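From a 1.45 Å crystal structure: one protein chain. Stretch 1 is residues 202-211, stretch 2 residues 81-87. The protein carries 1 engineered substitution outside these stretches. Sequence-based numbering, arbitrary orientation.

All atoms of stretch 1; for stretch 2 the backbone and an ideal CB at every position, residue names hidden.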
ATOM      1  N   SER A 202      -7.933  40.508   9.787  1.00  9.54           N
ATOM      2  CA  SER A 202      -7.553  39.097   9.750  1.00  8.12           C
ATOM      3  C   SER A 202      -8.592  38.222  10.437  1.00  8.36           C
ATOM      4  O   SER A 202      -9.418  38.671  11.245  1.00  8.19           O
ATOM      5  CB  SER A 202      -6.173  38.877  10.380  1.00  6.98           C
ATOM      6  OG  SER A 202      -6.258  38.892  11.808  1.00  7.49           O
ATOM      7  N   TRP A 203      -8.523  36.936  10.132  1.00  7.15           N
ATOM      8  CA  TRP A 203      -9.452  35.980  10.727  1.00  7.60           C
ATOM      9  C   TRP A 203      -9.434  35.980  12.253  1.00  5.92           C
ATOM     10  O   TRP A 203     -10.486  35.942  12.922  1.00  6.86           O
ATOM     11  CB  TRP A 203      -9.121  34.580  10.202  1.00  7.09           C
ATOM     12  CG  TRP A 203     -10.107  33.508  10.611  1.00  7.67           C
ATOM     13  CD1 TRP A 203      -9.897  32.498  11.515  1.00  8.00           C
ATOM     14  CD2 TRP A 203     -11.446  33.337  10.123  1.00  6.03           C
ATOM     15  NE1 TRP A 203     -11.020  31.714  11.616  1.00  8.23           N
ATOM     16  CE2 TRP A 203     -11.995  32.219  10.791  1.00 10.47           C
ATOM     17  CE3 TRP A 203     -12.243  34.051   9.221  1.00  7.53           C
ATOM     18  CZ2 TRP A 203     -13.296  31.761  10.555  1.00  7.93           C
ATOM     19  CZ3 TRP A 203     -13.536  33.602   8.986  1.00  9.08           C
ATOM     20  CH2 TRP A 203     -14.051  32.464   9.645  1.00  8.74           C
ATOM     21  N   VAL A 204      -8.221  36.013  12.802  1.00  6.84           N
ATOM     22  CA  VAL A 204      -8.060  36.080  14.244  1.00  7.39           C
ATOM     23  C   VAL A 204      -8.542  37.438  14.797  1.00  6.45           C
ATOM     24  O   VAL A 204      -9.205  37.483  15.826  1.00  7.46           O
ATOM     25  CB  VAL A 204      -6.621  35.792  14.667  1.00  7.29           C
ATOM     26  CG1 VAL A 204      -6.426  36.105  16.158  1.00  9.20           C
ATOM     27  CG2 VAL A 204      -6.280  34.342  14.397  1.00  8.40           C
ATOM     28  N   THR A 205      -8.254  38.527  14.099  1.00  6.85           N
ATOM     29  CA  THR A 205      -8.713  39.830  14.579  1.00  7.75           C
ATOM     30  C   THR A 205     -10.243  39.922  14.611  1.00  6.47           C
ATOM     31  O   THR A 205     -10.815  40.462  15.566  1.00  8.26           O
ATOM     32  CB  THR A 205      -8.134  40.931  13.706  1.00  8.32           C
ATOM     33  OG1 THR A 205      -6.710  40.906  13.838  1.00  7.50           O
ATOM     34  CG2 THR A 205      -8.675  42.325  14.134  1.00  8.68           C
ATOM     35  N   ARG A 206     -10.899  39.360  13.593  1.00  8.50           N
ATOM     36  CA  ARG A 206     -12.354  39.312  13.605  1.00  9.18           C
ATOM     37  C   ARG A 206     -12.892  38.538  14.796  1.00  9.52           C
ATOM     38  O   ARG A 206     -13.851  38.957  15.437  1.00  8.77           O
ATOM     39  CB  ARG A 206     -12.916  38.745  12.312  1.00 10.13           C
ATOM     40  CG  ARG A 206     -13.026  39.799  11.223  1.00 12.15           C
ATOM     41  CD  ARG A 206     -13.423  39.191   9.880  1.00 16.51           C
ATOM     42  NE  ARG A 206     -12.225  38.763   9.193  1.00 16.56           N
ATOM     43  CZ  ARG A 206     -12.208  37.947   8.139  1.00 27.08           C
ATOM     44  NH1 ARG A 206     -13.353  37.469   7.648  1.00 19.72           N
ATOM     45  NH2 ARG A 206     -11.041  37.604   7.587  1.00 14.96           N
ATOM     46  N   GLN A 207     -12.238  37.429  15.146  1.00  7.74           N
ATOM     47  CA  GLN A 207     -12.668  36.699  16.333  1.00  8.51           C
ATOM     48  C   GLN A 207     -12.486  37.544  17.604  1.00  6.14           C
ATOM     49  O   GLN A 207     -13.367  37.595  18.465  1.00  8.56           O
ATOM     50  CB  GLN A 207     -11.838  35.405  16.448  1.00  6.95           C
ATOM     51  CG  GLN A 207     -11.994  34.628  17.776  1.00  7.38           C
ATOM     52  CD  GLN A 207     -13.346  33.984  17.871  1.00  8.12           C
ATOM     53  OE1 GLN A 207     -13.500  32.813  17.526  1.00  7.61           O
ATOM     54  NE2 GLN A 207     -14.358  34.752  18.301  1.00  8.61           N
ATOM     55  N   ILE A 208     -11.326  38.172  17.741  1.00  5.87           N
ATOM     56  CA  ILE A 208     -11.053  38.940  18.957  1.00  7.95           C
ATOM     57  C   ILE A 208     -11.975  40.173  19.053  1.00  8.57           C
ATOM     58  O   ILE A 208     -12.485  40.477  20.134  1.00  8.68           O
ATOM     59  CB  ILE A 208      -9.572  39.309  19.090  1.00  5.98           C
ATOM     60  CG1 ILE A 208      -8.797  38.212  19.839  1.00 12.51           C
ATOM     61  CG2 ILE A 208      -9.394  40.535  19.974  1.00 11.23           C
ATOM     62  CD1 ILE A 208      -8.796  36.851  19.177  1.00 12.81           C
ATOM     63  N   ASN A 209     -12.233  40.835  17.928  1.00  9.60           N
ATOM     64  CA  ASN A 209     -13.130  42.005  17.959  1.00 11.24           C
ATOM     65  C   ASN A 209     -14.515  41.668  18.483  1.00 11.35           C
ATOM     66  O   ASN A 209     -15.109  42.443  19.269  1.00 12.41           O
ATOM     67  CB  ASN A 209     -13.238  42.637  16.569  1.00  9.12           C
ATOM     68  CG  ASN A 209     -12.029  43.431  16.190  1.00  9.17           C
ATOM     69  OD1 ASN A 209     -11.156  43.721  17.017  1.00 11.80           O
ATOM     70  ND2 ASN A 209     -11.960  43.797  14.904  1.00 15.41           N
ATOM     71  N   GLU A 210     -15.037  40.513  18.087  1.00  8.04           N
ATOM     72  CA  GLU A 210     -16.345  40.077  18.571  1.00  9.74           C
ATOM     73  C   GLU A 210     -16.335  39.969  20.093  1.00 14.45           C
ATOM     74  O   GLU A 210     -17.274  40.417  20.773  1.00 11.45           O
ATOM     75  CB  GLU A 210     -16.742  38.745  17.914  1.00 12.33           C
ATOM     76  CG  GLU A 210     -18.091  38.148  18.356  1.00 14.53           C
ATOM     77  CD  GLU A 210     -19.289  38.972  17.910  1.00 26.40           C
ATOM     78  OE1 GLU A 210     -19.220  39.620  16.829  1.00 28.44           O
ATOM     79  OE2 GLU A 210     -20.302  38.977  18.652  1.00 28.81           O
ATOM     80  N   MET A 211     -15.275  39.393  20.644  1.00  9.59           N
ATOM     81  CA  MET A 211     -15.224  39.191  22.088  1.00  8.83           C
ATOM     82  C   MET A 211     -14.985  40.491  22.827  1.00  9.53           C
ATOM     83  O   MET A 211     -15.517  40.674  23.923  1.00 10.57           O
ATOM     84  CB  MET A 211     -14.156  38.141  22.431  1.00  8.49           C
ATOM     85  CG  MET A 211     -14.485  36.781  21.788  1.00  7.29           C
ATOM     86  SD  MET A 211     -13.429  35.451  22.358  1.00  9.84           S
ATOM     87  CE  MET A 211     -11.863  35.961  21.695  1.00  9.30           C
ATOM     88  N   UNK A  81     -18.680  27.485  18.257  1.00  8.57           N
ATOM     89  CA  UNK A  81     -19.153  28.078  19.511  1.00  9.65           C
ATOM     90  C   UNK A  81     -18.807  29.542  19.674  1.00 12.16           C
ATOM     91  O   UNK A  81     -19.419  30.214  20.511  1.00 14.04           O
ATOM     92  CB  UNK A  81     -18.577  27.301  20.696  1.00  9.65           C
ATOM     93  N   UNK A  82     -17.821  30.041  18.924  1.00  7.82           N
ATOM     94  CA  UNK A  82     -17.284  31.392  19.205  1.00  7.87           C
ATOM     95  C   UNK A  82     -17.007  32.294  18.008  1.00  8.09           C
ATOM     96  O   UNK A  82     -17.154  33.504  18.115  1.00 10.24           O
ATOM     97  CB  UNK A  82     -15.976  31.245  19.985  1.00  7.87           C
ATOM     98  N   UNK A  83     -16.601  31.751  16.862  1.00  8.03           N
ATOM     99  CA  UNK A  83     -16.257  32.647  15.761  1.00  7.12           C
ATOM    100  C   UNK A  83     -17.527  33.189  15.107  1.00  8.26           C
ATOM    101  O   UNK A  83     -18.378  32.395  14.694  1.00  9.81           O
ATOM    102  CB  UNK A  83     -15.390  31.924  14.728  1.00  7.12           C
ATOM    103  N   UNK A  84     -17.653  34.520  15.024  1.00  8.81           N
ATOM    104  CA  UNK A  84     -18.909  35.067  14.477  1.00  9.80           C
ATOM    105  C   UNK A  84     -19.234  34.590  13.050  1.00 11.72           C
ATOM    106  O   UNK A  84     -20.405  34.406  12.723  1.00 13.14           O
ATOM    107  CB  UNK A  84     -18.839  36.595  14.485  1.00  9.80           C
ATOM    108  N   UNK A  85     -18.218  34.361  12.225  1.00  8.85           N
ATOM    109  CA  UNK A  85     -18.464  33.915  10.858  1.00  9.84           C
ATOM    110  C   UNK A  85     -18.910  32.465  10.869  1.00 10.32           C
ATOM    111  O   UNK A  85     -19.879  32.108  10.215  1.00 10.21           O
ATOM    112  CB  UNK A  85     -17.215  34.087   9.991  1.00  9.84           C
ATOM    113  N   UNK A  86     -18.190  31.624  11.608  1.00 10.01           N
ATOM    114  CA  UNK A  86     -18.468  30.196  11.607  1.00  8.51           C
ATOM    115  C   UNK A  86     -19.801  29.873  12.262  1.00 10.72           C
ATOM    116  O   UNK A  86     -20.430  28.867  11.924  1.00 10.12           O
ATOM    117  CB  UNK A  86     -17.344  29.442  12.320  1.00  8.51           C
ATOM    118  N   UNK A  87     -20.238  30.709  13.210  1.00 10.68           N
ATOM    119  CA  UNK A  87     -21.559  30.506  13.802  1.00 13.63           C
ATOM    120  C   UNK A  87     -22.664  30.631  12.751  1.00 13.39           C
ATOM    121  O   UNK A  87     -23.708  29.968  12.865  1.00 18.76           O
ATOM    122  CB  UNK A  87     -21.793  31.511  14.931  1.00 13.63           C
TER

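Position 81 has nothing of stretch 1 within 5.5 Å of its ideal CB, so the helix sets no condition and almost any side chain would do. The deposited residue is Leu81, which makes no contact here.

At position 82, CA-to-CB runs sideways, and the ideal CB lies 3.8 Å from Gln207 OE1. The backbone matters more: the carbonyl O of 82 lies 3.1 Å from Gln207 NE2, an amide donor, whatever the residue. A small or modestly polar side chain would fit beside the carboxamide. It is Thr82, and Gln207 NE2 donates to Thr82 O at a nearly straight 170°.

Position 83 comes closest to the helix backbone, the CA of 83 lying 5.4 Å from Gln207 CA. Its phi/psi of -77/125 is extended, whereas the next residues have helical angles, so a capping side chain such as Ser, Thr, Asp or Asn would be natural. CA-to-CB points sideways, yet nearby lie the Trp203 indole and the carbonyl of Trp203, inviting a flat group with a donor. The carbonyl already accepts from Gln207 N, but can take a second bond. Histidine meets both demands. His83 NE2 donates to Trp203 O at 3.1 Å, while His83 ND1 accepts from the backbone N of 85 at 3.1 Å and caps the helix; the proton on NE2 leaves ND1 free to accept. One face of the imidazole stacks, offset, on the six-membered ring of Trp203, with centroids 3.7 Å apart and planes at 13°; the opposite face covers Gln207 CA.

Position 84 points toward stretch 1, its ideal CB 3.8 Å from Glu210 OE1. Its phi of -58° permits proline, and a compact side chain would suit the space beside the helix; a basic one might also answer the carboxylate. Pro84 is found. Its ring packs with CD 3.8 Å from Gln207 NE2 and CG 4.1 Å from Arg206 O.

At position 85, CA-to-CB points toward stretch 1, with the ideal CB 3.6 Å from Trp203 CH2. Small or branched apolar residues fit. Val85 places its own CB 3.6 Å from Trp203 CH2.

CA-to-CB of 86 also points toward stretch 1, but its ideal CB is 5.0 Å from Trp203 CZ2, leaving room for a longer apolar chain, Leu or Met. Leu86 reaches the ring edge, CG lying 3.6 Å from Trp203 CZ2.

Position 87 points toward stretch 1 but has none of it within 5.5 Å of its ideal CB, and many residues would serve; Lys87 makes no contact.

Stretch 2 (81-87) LTHPVLK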
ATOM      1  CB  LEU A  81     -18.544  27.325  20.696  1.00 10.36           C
ATOM      2  CG  LEU A  81     -18.714  25.806  20.636  1.00 11.98           C
ATOM      3  CD1 LEU A  81     -17.976  25.060  21.760  1.00 13.77           C
ATOM      4  CD2 LEU A  81     -20.208  25.478  20.631  1.00 15.53           C
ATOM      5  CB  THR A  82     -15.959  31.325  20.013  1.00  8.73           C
ATOM      6  OG1 THR A  82     -15.045  30.481  19.278  1.00  8.69           O
ATOM      7  CG2 THR A  82     -16.182  30.773  21.441  1.00  9.56           C
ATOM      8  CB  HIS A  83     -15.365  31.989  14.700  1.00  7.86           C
ATOM      9  CG  HIS A  83     -14.624  32.978  13.861  1.00  8.86           C
ATOM     10  ND1 HIS A  83     -15.260  33.842  12.981  1.00  9.21           N
ATOM     11  CD2 HIS A  83     -13.307  33.275  13.803  1.00 10.27           C
ATOM     12  CE1 HIS A  83     -14.351  34.617  12.413  1.00  7.64           C
ATOM     13  NE2 HIS A  83     -13.159  34.301  12.903  1.00  8.85           N
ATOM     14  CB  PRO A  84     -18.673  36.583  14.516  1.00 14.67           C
ATOM     15  CG  PRO A  84     -17.190  36.770  14.553  1.00 12.55           C
ATOM     16  CD  PRO A  84     -16.680  35.575  15.365  1.00 10.54           C
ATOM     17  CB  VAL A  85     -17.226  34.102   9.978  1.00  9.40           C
ATOM     18  CG1 VAL A  85     -17.419  33.453   8.616  1.00 11.85           C
ATOM     19  CG2 VAL A  85     -16.900  35.595   9.812  1.00 10.69           C
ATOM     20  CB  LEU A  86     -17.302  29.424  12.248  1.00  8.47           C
ATOM     21  CG  LEU A  86     -15.950  29.594  11.559  1.00  8.56           C
ATOM     22  CD1 LEU A  86     -14.911  28.714  12.266  1.00  8.09           C
ATOM     23  CD2 LEU A  86     -16.066  29.160  10.104  1.00  8.95           C
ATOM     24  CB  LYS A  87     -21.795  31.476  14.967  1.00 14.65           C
ATOM     25  CG  LYS A  87     -20.994  31.083  16.172  1.00 13.66           C
ATOM     26  CD  LYS A  87     -21.003  32.092  17.322  1.00 22.64           C
ATOM     27  CE  LYS A  87     -22.299  32.028  18.088  1.00 26.16           C
ATOM     28  NZ  LYS A  87     -22.254  32.852  19.345  1.00 30.09           N
TER
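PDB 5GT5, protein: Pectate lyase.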